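PDB 2W5V: alkaline phosphatase from Antarctic bacterium, which probably hydrolyses phosphate monoesters at alkaline pH, working through a phosphoserine intermediate with the aid of bound zinc and magnesium ions. Local coordinates for residues Thr53-Ser58 / Phe307-Lys312; Gly282-Phe287 / Thr294-Thr299. The protein carries 1 engineered substitution. All blocks are in the same frame, centred on the assembly; numbering follows the deposited sequence.

How the contacts relate
Helix 267-291 ties the two contacts together. Near its start, Ile-271 and Leu-270 lie against Phe-56 and Phe-307 of contact 1; its later part, 282-287, is one half of contact 2. The contacts do not touch: their centres are 24 Å apart and their nearest atoms about 7 Å. Contact 1 lies outward, at the dimer interface, 22 Å from the centre of the chain. There the Phe-56 side chain is about 11 Å from a bound magnesium ion and about 8 Å from that of Ser-268, which with Asn-266 binds magnesium. Contact 2 is buried beside the central sheet, away from the metals, yet its strand 294-299 runs straight on to the zinc ligands Asp-301 and His-302.

Contact 1. Residues Thr53-Ser58 / Phe307-Lys312; sequences TFYFKS and FTLAAK. Unlike the reference sequence in segment 53-58: Ser-58 (reference Glu).
Tyr-55, whose ring meets Leu-309 within the chain, sends its OH across the dimer interface into a hydrogen bond with Ser-75 OG of the second subunit. Lys-73 of that subunit adds a cation-pi contact to the same ring, so Tyr-55 is held by polar partners from the neighbour and by leucine from its own chain. Between the two segments themselves the contact is purely apolar and small, burying 103 Å² in all. Leu-309 forks between two aromatic rings. Its CD1 comes obliquely to the Tyr-55 ring, 4.2 Å from Tyr-55 CD1. The other branch, CD2, approaches the rim of the Phe-56 ring close to the ring plane, 4.2 Å from Phe-56 CE1. That same methyl also rests on Phe-307, with Leu-309 CD2 3.8 Å from Phe-307 CZ. Leu-309 holds CG beside its backbone N and opposite the carbonyl carbon (chi1 -64°), which carries the fork out toward both rings. The backbone bends sharply here: Leu-309 is the centre of an inverse gamma turn, closed by a weak bond from Ala-310 N to Thr-308 O at 3.0 Å. Around this, Leu-309 touches Ser-51 of helix 47-52, Phe-56 packs on Ile-271 of helix 267-291, and the chain runs on from the turn into strand 311-315, which pairs antiparallel with strand 321-324.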
ATOM      1  N   THR B  53       0.300 -12.752  -3.237  1.00 15.44           N
ATOM      2  CA  THR B  53       0.024 -13.300  -4.567  1.00 18.97           C
ATOM      3  C   THR B  53       1.233 -13.196  -5.498  1.00 25.32           C
ATOM      4  O   THR B  53       1.298 -13.890  -6.514  1.00 27.13           O
ATOM      5  CB  THR B  53      -1.195 -12.634  -5.246  1.00 19.46           C
ATOM      6  OG1 THR B  53      -0.908 -11.255  -5.538  1.00 19.33           O
ATOM      7  CG2 THR B  53      -2.414 -12.700  -4.344  1.00 21.07           C
ATOM      8  N   PHE B  54       2.184 -12.329  -5.155  1.00 22.13           N
ATOM      9  CA  PHE B  54       3.392 -12.155  -5.957  1.00 23.41           C
ATOM     10  C   PHE B  54       4.458 -13.182  -5.595  1.00 27.22           C
ATOM     11  O   PHE B  54       5.498 -13.257  -6.254  1.00 28.24           O
ATOM     12  CB  PHE B  54       3.960 -10.735  -5.796  1.00 14.48           C
ATOM     13  CG  PHE B  54       3.131  -9.674  -6.472  1.00 20.92           C
ATOM     14  CD1 PHE B  54       1.950  -9.233  -5.905  1.00 17.85           C
ATOM     15  CD2 PHE B  54       3.527  -9.131  -7.683  1.00 23.05           C
ATOM     16  CE1 PHE B  54       1.178  -8.265  -6.530  1.00 18.67           C
ATOM     17  CE2 PHE B  54       2.755  -8.163  -8.310  1.00 20.44           C
ATOM     18  CZ  PHE B  54       1.585  -7.731  -7.732  1.00 20.37           C
ATOM     19  N   TYR B  55       4.201 -13.967  -4.550  1.00 20.67           N
ATOM     20  CA  TYR B  55       5.170 -14.964  -4.083  1.00 19.92           C
ATOM     21  C   TYR B  55       4.598 -16.369  -3.961  1.00 28.43           C
ATOM     22  O   TYR B  55       5.334 -17.362  -4.042  1.00 23.42           O
ATOM     23  CB  TYR B  55       5.746 -14.551  -2.729  1.00 18.30           C
ATOM     24  CG  TYR B  55       6.570 -13.288  -2.785  1.00 19.54           C
ATOM     25  CD1 TYR B  55       5.981 -12.049  -2.586  1.00 18.36           C
ATOM     26  CD2 TYR B  55       7.933 -13.332  -3.054  1.00 24.95           C
ATOM     27  CE1 TYR B  55       6.712 -10.887  -2.637  1.00 21.55           C
ATOM     28  CE2 TYR B  55       8.687 -12.162  -3.114  1.00 24.99           C
ATOM     29  CZ  TYR B  55       8.064 -10.941  -2.906  1.00 24.97           C
ATOM     30  OH  TYR B  55       8.779  -9.765  -2.957  1.00 23.76           O
ATOM     31  N   PHE B  56       3.293 -16.460  -3.742  1.00 21.44           N
ATOM     32  CA  PHE B  56       2.672 -17.751  -3.459  1.00 20.91           C
ATOM     33  C   PHE B  56       1.599 -18.142  -4.466  1.00 24.66           C
ATOM     34  O   PHE B  56       0.782 -19.015  -4.201  1.00 27.94           O
ATOM     35  CB  PHE B  56       2.103 -17.760  -2.039  1.00 22.22           C
ATOM     36  CG  PHE B  56       3.153 -17.656  -0.979  1.00 23.45           C
ATOM     37  CD1 PHE B  56       3.431 -16.447  -0.375  1.00 17.93           C
ATOM     38  CD2 PHE B  56       3.879 -18.773  -0.599  1.00 29.35           C
ATOM     39  CE1 PHE B  56       4.402 -16.350   0.600  1.00 24.05           C
ATOM     40  CE2 PHE B  56       4.852 -18.680   0.374  1.00 37.35           C
ATOM     41  CZ  PHE B  56       5.115 -17.463   0.973  1.00 27.04           C
ATOM     42  N   LYS B  57       1.606 -17.495  -5.622  1.00 27.89           N
ATOM     43  CA  LYS B  57       0.685 -17.863  -6.681  1.00 29.71           C
ATOM     44  C   LYS B  57       1.458 -18.252  -7.932  1.00 34.61           C
ATOM     45  O   LYS B  57       2.476 -17.643  -8.250  1.00 30.22           O
ATOM     46  CB  LYS B  57      -0.264 -16.707  -7.001  1.00 20.48           C
ATOM     47  CG  LYS B  57      -1.419 -17.131  -7.883  1.00 30.52           C
ATOM     48  CD  LYS B  57      -2.397 -16.005  -8.147  1.00 28.41           C
ATOM     49  CE  LYS B  57      -3.666 -16.573  -8.777  1.00 38.43           C
ATOM     50  NZ  LYS B  57      -4.562 -15.525  -9.337  1.00 40.70           N
ATOM     51  N   SER B  58       0.979 -19.268  -8.639  1.00 37.61           N
ATOM     52  CA  SER B  58       1.556 -19.618  -9.929  1.00 42.27           C
ATOM     53  C   SER B  58       1.195 -18.538 -10.948  1.00 45.28           C
ATOM     54  O   SER B  58       0.033 -18.151 -11.077  1.00 46.97           O
ATOM     55  CB  SER B  58       1.045 -20.985 -10.387  1.00 49.09           C
ATOM     56  OG  SER B  58       1.351 -21.213 -11.750  1.00 59.68           O
ATOM     57  N   PHE B 307      -0.691  -9.557   9.039  1.00 16.39           N
ATOM     58  CA  PHE B 307       0.004 -10.485   8.143  1.00 16.48           C
ATOM     59  C   PHE B 307       1.285  -9.837   7.607  1.00 21.82           C
ATOM     60  O   PHE B 307       1.275  -8.692   7.146  1.00 14.55           O
ATOM     61  CB  PHE B 307      -0.946 -10.887   7.001  1.00 21.29           C
ATOM     62  CG  PHE B 307      -0.356 -11.843   5.987  1.00 15.74           C
ATOM     63  CD1 PHE B 307      -0.232 -13.208   6.266  1.00 12.68           C
ATOM     64  CD2 PHE B 307       0.015 -11.387   4.731  1.00 22.81           C
ATOM     65  CE1 PHE B 307       0.278 -14.085   5.321  1.00 17.02           C
ATOM     66  CE2 PHE B 307       0.538 -12.256   3.777  1.00 21.72           C
ATOM     67  CZ  PHE B 307       0.667 -13.610   4.069  1.00 20.22           C
ATOM     68  N   THR B 308       2.390 -10.574   7.677  1.00 16.44           N
ATOM     69  CA  THR B 308       3.694 -10.038   7.310  1.00 16.18           C
ATOM     70  C   THR B 308       4.518 -11.077   6.541  1.00 21.49           C
ATOM     71  O   THR B 308       4.584 -12.246   6.935  1.00 18.78           O
ATOM     72  CB  THR B 308       4.444  -9.585   8.566  1.00 19.84           C
ATOM     73  OG1 THR B 308       3.695  -8.540   9.198  1.00 21.56           O
ATOM     74  CG2 THR B 308       5.833  -9.075   8.226  1.00 21.87           C
ATOM     75  N   LEU B 309       5.127 -10.650   5.438  1.00 15.90           N
ATOM     76  CA  LEU B 309       5.961 -11.536   4.620  1.00 17.79           C
ATOM     77  C   LEU B 309       7.401 -11.533   5.152  1.00 17.26           C
ATOM     78  O   LEU B 309       8.338 -11.089   4.479  1.00 18.90           O
ATOM     79  CB  LEU B 309       5.914 -11.120   3.142  1.00 18.11           C
ATOM     80  CG  LEU B 309       4.524 -11.246   2.508  1.00 23.13           C
ATOM     81  CD1 LEU B 309       4.524 -10.728   1.080  1.00 21.68           C
ATOM     82  CD2 LEU B 309       4.058 -12.694   2.551  1.00 23.49           C
ATOM     83  N   ALA B 310       7.555 -12.033   6.373  1.00 15.75           N
ATOM     84  CA  ALA B 310       8.839 -12.034   7.066  1.00 22.91           C
ATOM     85  C   ALA B 310       9.792 -13.052   6.467  1.00 20.41           C
ATOM     86  O   ALA B 310       9.377 -13.968   5.749  1.00 20.21           O
ATOM     87  CB  ALA B 310       8.637 -12.327   8.565  1.00 23.65           C
ATOM     88  N   ALA B 311      11.072 -12.890   6.779  1.00 21.82           N
ATOM     89  CA  ALA B 311      12.076 -13.868   6.404  1.00 19.76           C
ATOM     90  C   ALA B 311      11.783 -15.201   7.073  0.82 22.95           C
ATOM     91  O   ALA B 311      11.399 -15.255   8.243  1.00 24.03           O
ATOM     92  CB  ALA B 311      13.445 -13.387   6.810  0.95 16.72           C
ATOM     93  N   LYS B 312      11.974 -16.275   6.319  0.93 20.42           N
ATOM     94  CA  LYS B 312      11.868 -17.628   6.852  1.00 22.79           C
ATOM     95  C   LYS B 312      12.820 -17.793   8.027  1.00 33.06           C
ATOM     96  O   LYS B 312      13.914 -17.231   8.040  1.00 34.00           O
ATOM     97  CB  LYS B 312      12.242 -18.630   5.755  1.00 33.32           C
ATOM     98  CG  LYS B 312      11.916 -20.073   6.079  1.00 44.16           C
ATOM     99  CD  LYS B 312      10.438 -20.363   5.854  1.00 50.83           C
ATOM    100  CE  LYS B 312      10.089 -21.779   6.284  0.66 54.31           C
ATOM    101  NZ  LYS B 312      11.026 -22.783   5.702  1.00 56.74           N
TER

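Contact 2. Residues Gly282-Phe287 / Thr294-Thr299; sequences GTALAF and TLVIVT
Val-296 points from its strand at the helix, and each of its side-chain carbons finds something there. CB itself is reached by a leucine methyl, with Leu-285 CD2 4.0 Å from Val-296 CB. Beyond it the two branches part. CG1, anti to the backbone N (chi1 179°), lies 4.1 Å from Ala-284 CB, while Val-296 CG2 sits 4.0 Å from the backbone oxygen Ala-284 O. Leu-285 CD2 is also 4.1 Å from each of these methyls, so it rests in the fork of the valine. An alanine here would keep CB beside the leucine but would probably open a gap under Ala-284 and leave the Leu-285 tip freer to shift. Strand and helix run nearly antiparallel, at 159° with their axes 8.8 Å apart, as the second half of a beta-alpha-beta crossover: the chain leaves strand 249-255, returns through helix 267-291 and enters the sheet parallel to it, with strand 36-42 lying between. Ala-284 and Val-298 both touch Leu-40 of that middle strand. Nearer the strand's start, Phe-287 and Thr-294 meet at about a right angle, with Thr-294 OG1 lying oblique to the ring, 3.4 Å from Phe-287 CE2. This buried hydroxyl is hydrogen-bonded to Asp-291 OD2, on the last residue of the same helix, and to Asn-36 ND2 at the start of the middle strand.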
ATOM      1  N   GLY B 282      -9.191 -11.211 -12.354  1.00 23.40           N
ATOM      2  CA  GLY B 282      -8.910 -11.521 -13.749  1.00 23.21           C
ATOM      3  C   GLY B 282     -10.184 -11.674 -14.567  1.00 24.22           C
ATOM      4  O   GLY B 282     -10.260 -11.255 -15.726  1.00 20.65           O
ATOM      5  N   THR B 283     -11.196 -12.281 -13.959  1.00 21.36           N
ATOM      6  CA  THR B 283     -12.484 -12.449 -14.620  1.00 25.30           C
ATOM      7  C   THR B 283     -13.129 -11.095 -14.917  1.00 23.37           C
ATOM      8  O   THR B 283     -13.571 -10.831 -16.035  1.00 22.63           O
ATOM      9  CB  THR B 283     -13.435 -13.278 -13.750  1.00 28.49           C
ATOM     10  OG1 THR B 283     -12.871 -14.575 -13.538  1.00 28.56           O
ATOM     11  CG2 THR B 283     -14.791 -13.414 -14.413  1.00 28.35           C
ATOM     12  N   ALA B 284     -13.188 -10.236 -13.908  1.00 25.18           N
ATOM     13  CA  ALA B 284     -13.797  -8.923 -14.083  1.00 22.26           C
ATOM     14  C   ALA B 284     -13.039  -8.133 -15.144  1.00 28.55           C
ATOM     15  O   ALA B 284     -13.645  -7.526 -16.026  1.00 25.63           O
ATOM     16  CB  ALA B 284     -13.800  -8.169 -12.782  1.00 18.56           C
ATOM     17  N   LEU B 285     -11.710  -8.138 -15.044  1.00 22.33           N
ATOM     18  CA  LEU B 285     -10.871  -7.364 -15.958  1.00 17.08           C
ATOM     19  C   LEU B 285     -10.965  -7.875 -17.390  1.00 25.53           C
ATOM     20  O   LEU B 285     -10.948  -7.091 -18.336  1.00 24.06           O
ATOM     21  CB  LEU B 285      -9.412  -7.358 -15.491  1.00 18.79           C
ATOM     22  CG  LEU B 285      -9.112  -6.530 -14.246  1.00 17.49           C
ATOM     23  CD1 LEU B 285      -7.627  -6.610 -13.896  1.00 19.81           C
ATOM     24  CD2 LEU B 285      -9.530  -5.094 -14.484  1.00 22.90           C
ATOM     25  N   ALA B 286     -11.062  -9.190 -17.549  1.00 24.50           N
ATOM     26  CA  ALA B 286     -11.205  -9.763 -18.884  1.00 28.26           C
ATOM     27  C   ALA B 286     -12.492  -9.252 -19.529  1.00 27.56           C
ATOM     28  O   ALA B 286     -12.508  -8.883 -20.702  1.00 23.05           O
ATOM     29  CB  ALA B 286     -11.202 -11.276 -18.821  1.00 22.94           C
ATOM     30  N   PHE B 287     -13.573  -9.211 -18.760  1.00 23.37           N
ATOM     31  CA  PHE B 287     -14.807  -8.649 -19.295  1.00 24.12           C
ATOM     32  C   PHE B 287     -14.668  -7.164 -19.611  1.00 24.91           C
ATOM     33  O   PHE B 287     -15.096  -6.714 -20.668  1.00 25.23           O
ATOM     34  CB  PHE B 287     -15.982  -8.833 -18.341  1.00 22.26           C
ATOM     35  CG  PHE B 287     -17.237  -8.164 -18.823  1.00 21.71           C
ATOM     36  CD1 PHE B 287     -17.971  -8.717 -19.859  1.00 24.18           C
ATOM     37  CD2 PHE B 287     -17.672  -6.976 -18.260  1.00 24.63           C
ATOM     38  CE1 PHE B 287     -19.128  -8.104 -20.320  1.00 28.02           C
ATOM     39  CE2 PHE B 287     -18.829  -6.361 -18.716  1.00 20.77           C
ATOM     40  CZ  PHE B 287     -19.552  -6.923 -19.747  1.00 27.97           C
ATOM     41  N   THR B 294     -16.804  -0.565 -18.923  1.00 20.85           N
ATOM     42  CA  THR B 294     -16.949  -1.063 -17.558  1.00 16.08           C
ATOM     43  C   THR B 294     -15.810  -0.614 -16.651  1.00 19.60           C
ATOM     44  O   THR B 294     -14.627  -0.762 -16.986  1.00 22.80           O
ATOM     45  CB  THR B 294     -17.013  -2.608 -17.541  1.00 24.68           C
ATOM     46  OG1 THR B 294     -18.128  -3.047 -18.326  1.00 22.77           O
ATOM     47  CG2 THR B 294     -17.152  -3.139 -16.117  1.00 24.32           C
ATOM     48  N   LEU B 295     -16.179  -0.073 -15.497  1.00 19.21           N
ATOM     49  CA  LEU B 295     -15.213   0.325 -14.483  1.00 20.13           C
ATOM     50  C   LEU B 295     -15.076  -0.786 -13.451  1.00 16.61           C
ATOM     51  O   LEU B 295     -16.064  -1.237 -12.877  1.00 16.48           O
ATOM     52  CB  LEU B 295     -15.672   1.614 -13.803  1.00 22.75           C
ATOM     53  CG  LEU B 295     -14.956   1.992 -12.506  1.00 18.80           C
ATOM     54  CD1 LEU B 295     -13.531   2.482 -12.794  1.00 18.23           C
ATOM     55  CD2 LEU B 295     -15.752   3.040 -11.735  1.00 18.54           C
ATOM     56  N   VAL B 296     -13.853  -1.233 -13.224  1.00 17.02           N
ATOM     57  CA  VAL B 296     -13.594  -2.245 -12.213  1.00 14.72           C
ATOM     58  C   VAL B 296     -12.814  -1.620 -11.071  1.00 17.64           C
ATOM     59  O   VAL B 296     -11.744  -1.049 -11.282  1.00 17.91           O
ATOM     60  CB  VAL B 296     -12.773  -3.406 -12.781  1.00 19.34           C
ATOM     61  CG1 VAL B 296     -12.492  -4.425 -11.693  1.00 14.61           C
ATOM     62  CG2 VAL B 296     -13.492  -4.054 -13.968  1.00 16.99           C
ATOM     63  N   ILE B 297     -13.361  -1.729  -9.864  1.00 12.84           N
ATOM     64  CA  ILE B 297     -12.719  -1.210  -8.667  1.00 14.00           C
ATOM     65  C   ILE B 297     -12.430  -2.362  -7.720  1.00 13.79           C
ATOM     66  O   ILE B 297     -13.305  -3.184  -7.451  1.00 18.00           O
ATOM     67  CB  ILE B 297     -13.625  -0.212  -7.924  1.00 17.13           C
ATOM     68  CG1 ILE B 297     -14.006   0.953  -8.844  1.00 17.98           C
ATOM     69  CG2 ILE B 297     -12.931   0.291  -6.660  1.00 14.54           C
ATOM     70  CD1 ILE B 297     -15.305   1.626  -8.435  1.00 17.14           C
ATOM     71  N   VAL B 298     -11.201  -2.421  -7.226  1.00 13.71           N
ATOM     72  CA  VAL B 298     -10.795  -3.457  -6.276  1.00 16.66           C
ATOM     73  C   VAL B 298     -10.253  -2.799  -5.016  1.00 17.13           C
ATOM     74  O   VAL B 298      -9.350  -1.952  -5.083  1.00 18.03           O
ATOM     75  CB  VAL B 298      -9.678  -4.358  -6.844  1.00 18.01           C
ATOM     76  CG1 VAL B 298      -9.217  -5.345  -5.779  1.00 18.64           C
ATOM     77  CG2 VAL B 298     -10.150  -5.106  -8.102  1.00 15.94           C
ATOM     78  N   THR B 299     -10.787  -3.180  -3.864  1.00 16.26           N
ATOM     79  CA  THR B 299     -10.261  -2.647  -2.611  1.00 18.77           C
ATOM     80  C   THR B 299     -10.582  -3.603  -1.475  1.00 14.02           C
ATOM     81  O   THR B 299     -11.143  -4.670  -1.710  1.00 16.13           O
ATOM     82  CB  THR B 299     -10.810  -1.231  -2.308  1.00 23.27           C
ATOM     83  OG1 THR B 299     -10.024  -0.622  -1.274  1.00 25.72           O
ATOM     84  CG2 THR B 299     -12.266  -1.286  -1.862  1.00 21.28           C
TER